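Local coordinates for nitroreductase family protein (Sphingopyxis sp., PDB 7DP1) that reduces nitro groups of dinitroaniline herbicides as an FMN- and NADPH-dependent nitroreductase, at the flavin mononucleotide site and the interface of chains A and B. Numbering follows the deposited sequence. Chains: chain A/B, Nitroreductase family protein.

Contact 1: the flavin mononucleotide site. Residues chain A 18-20, 22, 103, 128, 132, 173-177, 198, 217, 219; chain B 45-49, 153, 156. With FMN (flavin mononucleotide), chain C.
On one face of the isoalloxazine lies A:Pro174, its CB 3.7 Å from the centroid of the dimethylbenzene ring; on the opposite face, CA of B:Gly47 from the partner subunit makes a second CH-pi contact, also 3.7 Å from that centroid. B:Met156 SD and the CZ tip of A:Phe198 touch the two methyl groups at the far end. Chain A reads the flavin's polar edge. A:Arg22, extended from CG to NE, comes side-on in its own guanidinium plane: NE bonds carbonyl FMN O2 and NH2 meets FMN N1 at 3.1 Å, almost straight at 173°. A:Arg22 CG and A:Asn128 CA pack on opposite faces of the A:Phe132 ring. Imide FMN N3 donates to a lone pair of A:Asn128 OD1 (2.8 Å), an oxygen also met by A:Gln175 NE2 from above the carbonyl plane, and the two bonds are likely to hold the amide in place. The backbone N of A:Glu176 gives FMN N5 a bond of 2.7 Å, likely to influence this redox-active atom in the nitroreductase-family pocket. A:Arg18, bent at chi2 and chi3, turns its guanidinium end-on to the phosphate, with B:Pro45 CB over one face and A:Arg219 NH2 at the edge. FMN O3P accepts from A:Arg18 NH1, A:Arg18 NH2 and A:Ser20 OG, while FMN O2P accepts from A:Arg18 NH2 and forms a salt bridge with A:Arg219 NH2 (2.8 Å). Backbone N of A:Ser20 points straight at FMN O1P, 2.6 Å away.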
# COMPACT_ATOMS: atom_id res chain seq x y z
N ARG A 18 -13.28 2.18 7.88
CA ARG A 18 -11.92 2.24 8.42
C ARG A 18 -11.47 3.69 8.61
O ARG A 18 -11.55 4.49 7.69
CB ARG A 18 -10.91 1.51 7.52
CG ARG A 18 -9.47 1.51 8.11
CD ARG A 18 -8.36 1.78 7.09
NE ARG A 18 -8.58 3.04 6.37
CZ ARG A 18 -8.26 4.24 6.83
NH1 ARG A 18 -7.71 4.37 8.03
NH2 ARG A 18 -8.52 5.33 6.08
N ARG A 19 -11.02 4.02 9.82
CA ARG A 19 -10.43 5.33 10.05
C ARG A 19 -9.21 5.21 10.96
O ARG A 19 -9.00 4.18 11.60
CB ARG A 19 -11.45 6.29 10.66
CG ARG A 19 -11.83 6.02 12.10
CD ARG A 19 -12.88 7.04 12.60
NE ARG A 19 -12.35 8.40 12.64
CZ ARG A 19 -13.03 9.52 12.37
NH1 ARG A 19 -14.33 9.49 12.07
NH2 ARG A 19 -12.41 10.69 12.44
N SER A 20 -8.40 6.25 10.99
CA SER A 20 -7.29 6.24 11.91
C SER A 20 -7.82 6.55 13.31
O SER A 20 -8.06 7.70 13.64
CB SER A 20 -6.23 7.25 11.46
OG SER A 20 -5.62 6.78 10.26
N ARG A 22 -7.83 7.17 17.22
CA ARG A 22 -6.89 7.71 18.20
C ARG A 22 -7.48 7.72 19.60
O ARG A 22 -7.16 8.59 20.42
CB ARG A 22 -6.43 9.12 17.78
CG ARG A 22 -5.74 9.10 16.42
CD ARG A 22 -5.40 10.47 15.87
NE ARG A 22 -4.73 10.35 14.56
CZ ARG A 22 -5.34 10.54 13.39
NH1 ARG A 22 -6.62 10.87 13.36
NH2 ARG A 22 -4.66 10.39 12.26
N VAL A 103 -6.55 18.08 7.82
CA VAL A 103 -6.99 16.95 8.64
C VAL A 103 -6.50 17.25 10.04
O VAL A 103 -7.09 16.80 11.03
CB VAL A 103 -6.45 15.59 8.13
CG1 VAL A 103 -4.94 15.51 8.22
CG2 VAL A 103 -7.09 14.45 8.90
N ASN A 128 0.67 9.74 20.66
CA ASN A 128 1.10 8.84 19.58
C ASN A 128 2.02 7.77 20.15
O ASN A 128 1.96 6.60 19.77
CB ASN A 128 1.85 9.61 18.48
CG ASN A 128 0.94 10.12 17.37
OD1 ASN A 128 0.70 9.43 16.38
ND2 ASN A 128 0.47 11.36 17.51
N PHE A 132 -1.95 5.75 21.39
CA PHE A 132 -3.26 6.29 21.74
C PHE A 132 -4.01 5.35 22.66
O PHE A 132 -5.23 5.28 22.61
CB PHE A 132 -4.10 6.57 20.48
CG PHE A 132 -3.46 7.53 19.52
CD1 PHE A 132 -3.22 8.84 19.90
CD2 PHE A 132 -3.10 7.13 18.25
CE1 PHE A 132 -2.64 9.74 19.02
CE2 PHE A 132 -2.50 8.02 17.37
CZ PHE A 132 -2.27 9.33 17.75
N CYS A 173 -4.61 2.45 14.06
CA CYS A 173 -4.02 3.71 13.65
C CYS A 173 -2.66 3.42 13.07
O CYS A 173 -1.76 3.01 13.81
CB CYS A 173 -3.90 4.67 14.84
SG CYS A 173 -3.48 6.37 14.30
N PRO A 174 -2.48 3.60 11.76
CA PRO A 174 -1.12 3.52 11.22
C PRO A 174 -0.31 4.69 11.78
O PRO A 174 -0.86 5.77 11.95
CB PRO A 174 -1.33 3.64 9.71
CG PRO A 174 -2.66 4.32 9.56
CD PRO A 174 -3.48 3.92 10.72
N GLN A 175 0.95 4.46 12.13
CA GLN A 175 1.75 5.50 12.79
C GLN A 175 3.18 5.56 12.29
O GLN A 175 3.99 4.70 12.61
CB GLN A 175 1.82 5.26 14.29
CG GLN A 175 0.54 5.43 15.06
CD GLN A 175 0.81 5.38 16.55
OE1 GLN A 175 1.00 4.30 17.11
NE2 GLN A 175 0.85 6.55 17.19
N GLU A 176 3.51 6.61 11.55
CA GLU A 176 4.89 6.80 11.11
C GLU A 176 5.74 7.47 12.18
O GLU A 176 6.96 7.58 12.04
CB GLU A 176 4.93 7.64 9.84
CG GLU A 176 5.14 6.83 8.60
CD GLU A 176 4.56 7.51 7.38
OE1 GLU A 176 4.13 8.68 7.48
OE2 GLU A 176 4.55 6.86 6.32
N CYS A 177 5.09 7.93 13.24
CA CYS A 177 5.80 8.65 14.29
C CYS A 177 6.94 7.82 14.91
O CYS A 177 7.95 8.37 15.34
CB CYS A 177 4.82 9.08 15.39
SG CYS A 177 3.94 7.70 16.16
N PHE A 198 9.50 0.88 8.92
CA PHE A 198 8.63 1.75 8.13
C PHE A 198 7.63 2.46 9.06
O PHE A 198 7.61 3.68 9.16
CB PHE A 198 7.92 0.96 7.02
CG PHE A 198 6.67 1.63 6.45
CD1 PHE A 198 6.61 3.00 6.25
CD2 PHE A 198 5.57 0.87 6.09
CE1 PHE A 198 5.47 3.58 5.72
CE2 PHE A 198 4.44 1.45 5.55
CZ PHE A 198 4.39 2.81 5.38
N VAL A 217 -13.73 12.61 8.05
CA VAL A 217 -12.38 12.80 7.54
C VAL A 217 -12.38 13.12 6.06
O VAL A 217 -12.81 12.31 5.24
CB VAL A 217 -11.53 11.54 7.77
CG1 VAL A 217 -10.07 11.83 7.46
CG2 VAL A 217 -11.70 11.06 9.21
N ARG A 219 -11.42 14.04 2.08
CA ARG A 219 -10.58 13.56 1.00
C ARG A 219 -10.75 14.53 -0.15
O ARG A 219 -11.78 15.19 -0.25
CB ARG A 219 -10.96 12.15 0.55
CG ARG A 219 -10.63 11.02 1.54
CD ARG A 219 -9.11 10.84 1.69
NE ARG A 219 -8.81 9.63 2.46
CZ ARG A 219 -8.94 9.53 3.78
NH1 ARG A 219 -9.36 10.57 4.49
NH2 ARG A 219 -8.65 8.39 4.38
N PRO B 45 -6.06 5.22 3.60
CA PRO B 45 -5.34 6.20 4.42
C PRO B 45 -4.03 6.63 3.76
O PRO B 45 -3.61 6.02 2.79
CB PRO B 45 -5.05 5.42 5.70
CG PRO B 45 -4.81 3.99 5.18
CD PRO B 45 -5.76 3.83 3.99
N SER B 46 -3.40 7.66 4.29
CA SER B 46 -2.08 8.04 3.82
C SER B 46 -1.45 8.85 4.90
O SER B 46 -2.15 9.54 5.64
CB SER B 46 -2.13 8.83 2.51
OG SER B 46 -2.85 10.05 2.66
N GLY B 47 -0.13 8.76 5.00
CA GLY B 47 0.59 9.55 5.99
C GLY B 47 0.20 10.99 5.82
O GLY B 47 0.25 11.52 4.72
N GLY B 48 -0.25 11.61 6.90
CA GLY B 48 -0.60 13.03 6.89
C GLY B 48 -1.78 13.32 5.98
O GLY B 48 -2.03 14.47 5.63
N ASN B 49 -2.51 12.28 5.57
CA ASN B 49 -3.58 12.45 4.57
C ASN B 49 -3.08 13.16 3.30
O ASN B 49 -3.82 13.91 2.66
CB ASN B 49 -4.75 13.24 5.16
CG ASN B 49 -6.05 13.01 4.41
OD1 ASN B 49 -6.33 11.91 3.95
ND2 ASN B 49 -6.85 14.05 4.30
N ASP B 153 1.89 4.62 0.74
CA ASP B 153 0.51 5.16 0.60
C ASP B 153 -0.13 4.77 -0.76
O ASP B 153 -1.31 4.44 -0.83
CB ASP B 153 0.45 6.70 0.66
CG ASP B 153 0.98 7.30 1.97
OD1 ASP B 153 1.37 8.50 1.92
OD2 ASP B 153 1.01 6.64 3.02
N MET B 156 -1.36 1.32 -0.59
CA MET B 156 -2.63 1.24 0.14
C MET B 156 -3.83 1.53 -0.77
O MET B 156 -4.83 0.81 -0.77
CB MET B 156 -2.60 2.22 1.32
CG MET B 156 -1.59 1.79 2.38
SD MET B 156 -1.38 3.02 3.68
CE MET B 156 0.25 2.58 4.28
N1 FMN C . -1.75 9.43 12.17
C2 FMN C . -1.23 9.93 13.35
O2 FMN C . -1.93 10.57 14.12
N3 FMN C . 0.10 9.74 13.66
C4 FMN C . 0.92 9.04 12.82
O4 FMN C . 2.12 8.86 13.13
C4A FMN C . 0.39 8.54 11.63
N5 FMN C . 1.19 7.84 10.75
C5A FMN C . 0.67 7.33 9.58
C6 FMN C . 1.51 6.61 8.73
C7 FMN C . 1.02 6.09 7.54
C7M FMN C . 1.90 5.31 6.62
C8 FMN C . -0.31 6.28 7.21
C8M FMN C . -0.80 5.67 5.93
C9 FMN C . -1.16 7.00 8.06
C9A FMN C . -0.67 7.53 9.25
N10 FMN C . -1.47 8.25 10.12
C10 FMN C . -0.94 8.75 11.30
C1' FMN C . -2.92 8.47 9.84
C2' FMN C . -3.22 9.55 8.80
O2' FMN C . -3.13 10.81 9.40
C3' FMN C . -4.65 9.32 8.30
O3' FMN C . -4.62 8.15 7.52
C4' FMN C . -5.19 10.45 7.43
O4' FMN C . -5.35 11.67 8.12
C5' FMN C . -6.55 10.03 6.93
O5' FMN C . -7.37 9.84 8.05
P FMN C . -8.15 8.44 8.15
O1P FMN C . -8.76 8.33 9.52
O2P FMN C . -9.21 8.39 7.07
O3P FMN C . -7.16 7.32 7.92
O HOH W 1 -7.12 11.24 10.25
O HOH W 2 -0.98 12.82 15.30

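Contact 2: the interface of chains A and B. Residues chain A 34-35, 38-39, 42, 55, 157; chain B 222, 225-226, 228.
The carbonyl oxygen of B:Val225 accepts one hydrogen bond across the interface, from the backbone N of A:Ala55 at 2.9 Å, with the donor nearly along the C=O axis. This bond accompanies a parallel beta bridge between A:Ala55 and B:Ile226, by which strand 226-229 of one nitroreductase-family subunit joins strand 54-59 of the other. Around it the contact is apolar and centres on A:Phe38 of helix 31-41. Its CG lies anti to the carbonyl carbon (chi1 -67°), placing the ring between B:Ile226 CD1 on one face and A:Leu34 O, from its own helix, on the other. B:Trp228 reaches toward A:Phe38 tip to tip, CH2 standing 3.7 Å from CE2 of the phenyl ring, with CZ2 in the plane of that ring at its edge. The indole in turn receives A:Leu34 CB at its own edge and lays CH2 against A:Ala35 CA, while B:Ile226 CG2 packs on one of its faces. An alanine in place of B:Trp228 would remove the indole and would probably loosen the packing of A:Phe38, A:Leu34 and A:Ala35 against the partner strand. B:Leu222 packs on the same helix, CD1 touching A:Phe38 CB at 3.7 Å. B:Ile226, its CG1 anti to the carbonyl carbon, brings CD1 to the methyl of A:Ala55 (3.8 Å). A:Gln42, bent at chi2 (66°), meets B:Val225 tip to tip, its amide OE1 lying 3.6 Å from CG1.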
# COMPACT_ATOMS: atom_id res chain seq x y z
N LEU A 34 -6.01 -12.10 15.72
CA LEU A 34 -4.92 -11.40 15.04
C LEU A 34 -4.20 -12.35 14.10
O LEU A 34 -3.89 -12.00 12.96
CB LEU A 34 -3.93 -10.80 16.03
CG LEU A 34 -4.21 -9.42 16.61
CD1 LEU A 34 -3.00 -8.92 17.40
CD2 LEU A 34 -4.52 -8.46 15.46
N ALA A 35 -3.94 -13.55 14.60
CA ALA A 35 -3.28 -14.57 13.79
C ALA A 35 -4.13 -14.87 12.57
O ALA A 35 -3.58 -14.99 11.49
CB ALA A 35 -3.06 -15.84 14.56
N PHE A 38 -3.81 -12.05 9.97
CA PHE A 38 -2.55 -12.08 9.24
C PHE A 38 -2.43 -13.16 8.13
O PHE A 38 -1.81 -12.88 7.11
CB PHE A 38 -1.42 -12.23 10.26
CG PHE A 38 -1.24 -11.02 11.17
CD1 PHE A 38 -1.53 -9.73 10.74
CD2 PHE A 38 -0.76 -11.19 12.46
CE1 PHE A 38 -1.33 -8.63 11.59
CE2 PHE A 38 -0.55 -10.11 13.31
CZ PHE A 38 -0.84 -8.83 12.89
N GLU A 39 -3.02 -14.36 8.28
CA GLU A 39 -2.91 -15.36 7.18
C GLU A 39 -3.65 -14.87 5.96
O GLU A 39 -3.22 -15.12 4.83
CB GLU A 39 -3.44 -16.76 7.49
CG GLU A 39 -2.89 -17.36 8.69
CD GLU A 39 -3.87 -17.12 9.76
OE1 GLU A 39 -4.65 -16.17 9.55
OE2 GLU A 39 -3.91 -17.80 10.81
N GLN A 42 -1.86 -11.98 4.14
CA GLN A 42 -0.70 -12.44 3.38
C GLN A 42 -1.11 -12.64 1.91
O GLN A 42 -0.25 -12.72 1.04
CB GLN A 42 -0.14 -13.74 3.97
CG GLN A 42 1.30 -14.09 3.51
CD GLN A 42 2.36 -13.08 4.01
OE1 GLN A 42 2.14 -12.35 4.99
NE2 GLN A 42 3.51 -13.05 3.33
N ALA A 55 6.70 -8.17 10.25
CA ALA A 55 6.08 -7.45 11.34
C ALA A 55 6.44 -8.02 12.69
O ALA A 55 6.47 -9.23 12.87
CB ALA A 55 4.56 -7.44 11.18
N TRP A 157 -0.05 -4.66 1.79
CA TRP A 157 -0.26 -5.55 2.94
C TRP A 157 -0.90 -4.84 4.12
O TRP A 157 -1.89 -5.31 4.69
CB TRP A 157 1.06 -6.16 3.40
CG TRP A 157 0.92 -7.06 4.60
CD1 TRP A 157 0.51 -8.36 4.59
CD2 TRP A 157 1.22 -6.74 5.98
NE1 TRP A 157 0.55 -8.88 5.86
CE2 TRP A 157 0.97 -7.91 6.73
CE3 TRP A 157 1.66 -5.59 6.64
CZ2 TRP A 157 1.15 -7.97 8.14
CZ3 TRP A 157 1.84 -5.65 8.04
CH2 TRP A 157 1.58 -6.84 8.77
N LEU B 222 3.26 -17.81 8.05
CA LEU B 222 3.35 -16.68 8.97
C LEU B 222 4.62 -16.72 9.83
O LEU B 222 5.07 -15.69 10.36
CB LEU B 222 2.12 -16.64 9.86
CG LEU B 222 0.88 -16.02 9.21
CD1 LEU B 222 -0.16 -15.69 10.27
CD2 LEU B 222 1.21 -14.83 8.30
N VAL B 225 6.90 -14.35 8.72
CA VAL B 225 6.39 -13.00 8.58
C VAL B 225 6.17 -12.26 9.89
O VAL B 225 6.53 -11.07 10.02
CB VAL B 225 5.08 -13.02 7.81
CG1 VAL B 225 4.62 -11.64 7.56
CG2 VAL B 225 5.26 -13.77 6.48
N ILE B 226 5.56 -12.94 10.86
CA ILE B 226 5.15 -12.31 12.09
C ILE B 226 5.93 -12.81 13.30
O ILE B 226 6.09 -14.01 13.51
CB ILE B 226 3.65 -12.51 12.37
CG1 ILE B 226 2.81 -12.23 11.12
CG2 ILE B 226 3.22 -11.61 13.53
CD1 ILE B 226 2.75 -10.77 10.69
N TRP B 228 5.84 -12.45 17.48
CA TRP B 228 4.99 -12.05 18.60
C TRP B 228 5.80 -11.77 19.87
O TRP B 228 6.69 -12.55 20.21
CB TRP B 228 3.93 -13.12 18.87
CG TRP B 228 3.19 -13.55 17.63
CD1 TRP B 228 3.62 -14.42 16.67
CD2 TRP B 228 1.87 -13.13 17.23
NE1 TRP B 228 2.67 -14.55 15.69
CE2 TRP B 228 1.58 -13.77 16.01
CE3 TRP B 228 0.92 -12.27 17.77
CZ2 TRP B 228 0.38 -13.60 15.34
CZ3 TRP B 228 -0.27 -12.09 17.11
CH2 TRP B 228 -0.53 -12.75 15.90

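The C-alpha centres of contact 1 and contact 2 are about 20 Å apart, and no residue belongs to both. They are nevertheless tied by helix 148-167: in chain B it supplies B:Asp153 and B:Met156 to contact 1, and in chain A it brings A:Trp157 to contact 2. Both depend on the same pairing of chains, since the flavin pocket is built from both subunits while contact 2 pairs strand 226-229 of one chain with strand 54-59 of the other. The two-fold symmetry repeats each site with the chains swapped, so this cross-chain strand pairing is likely to stabilise a dimer that completes two flavin pockets.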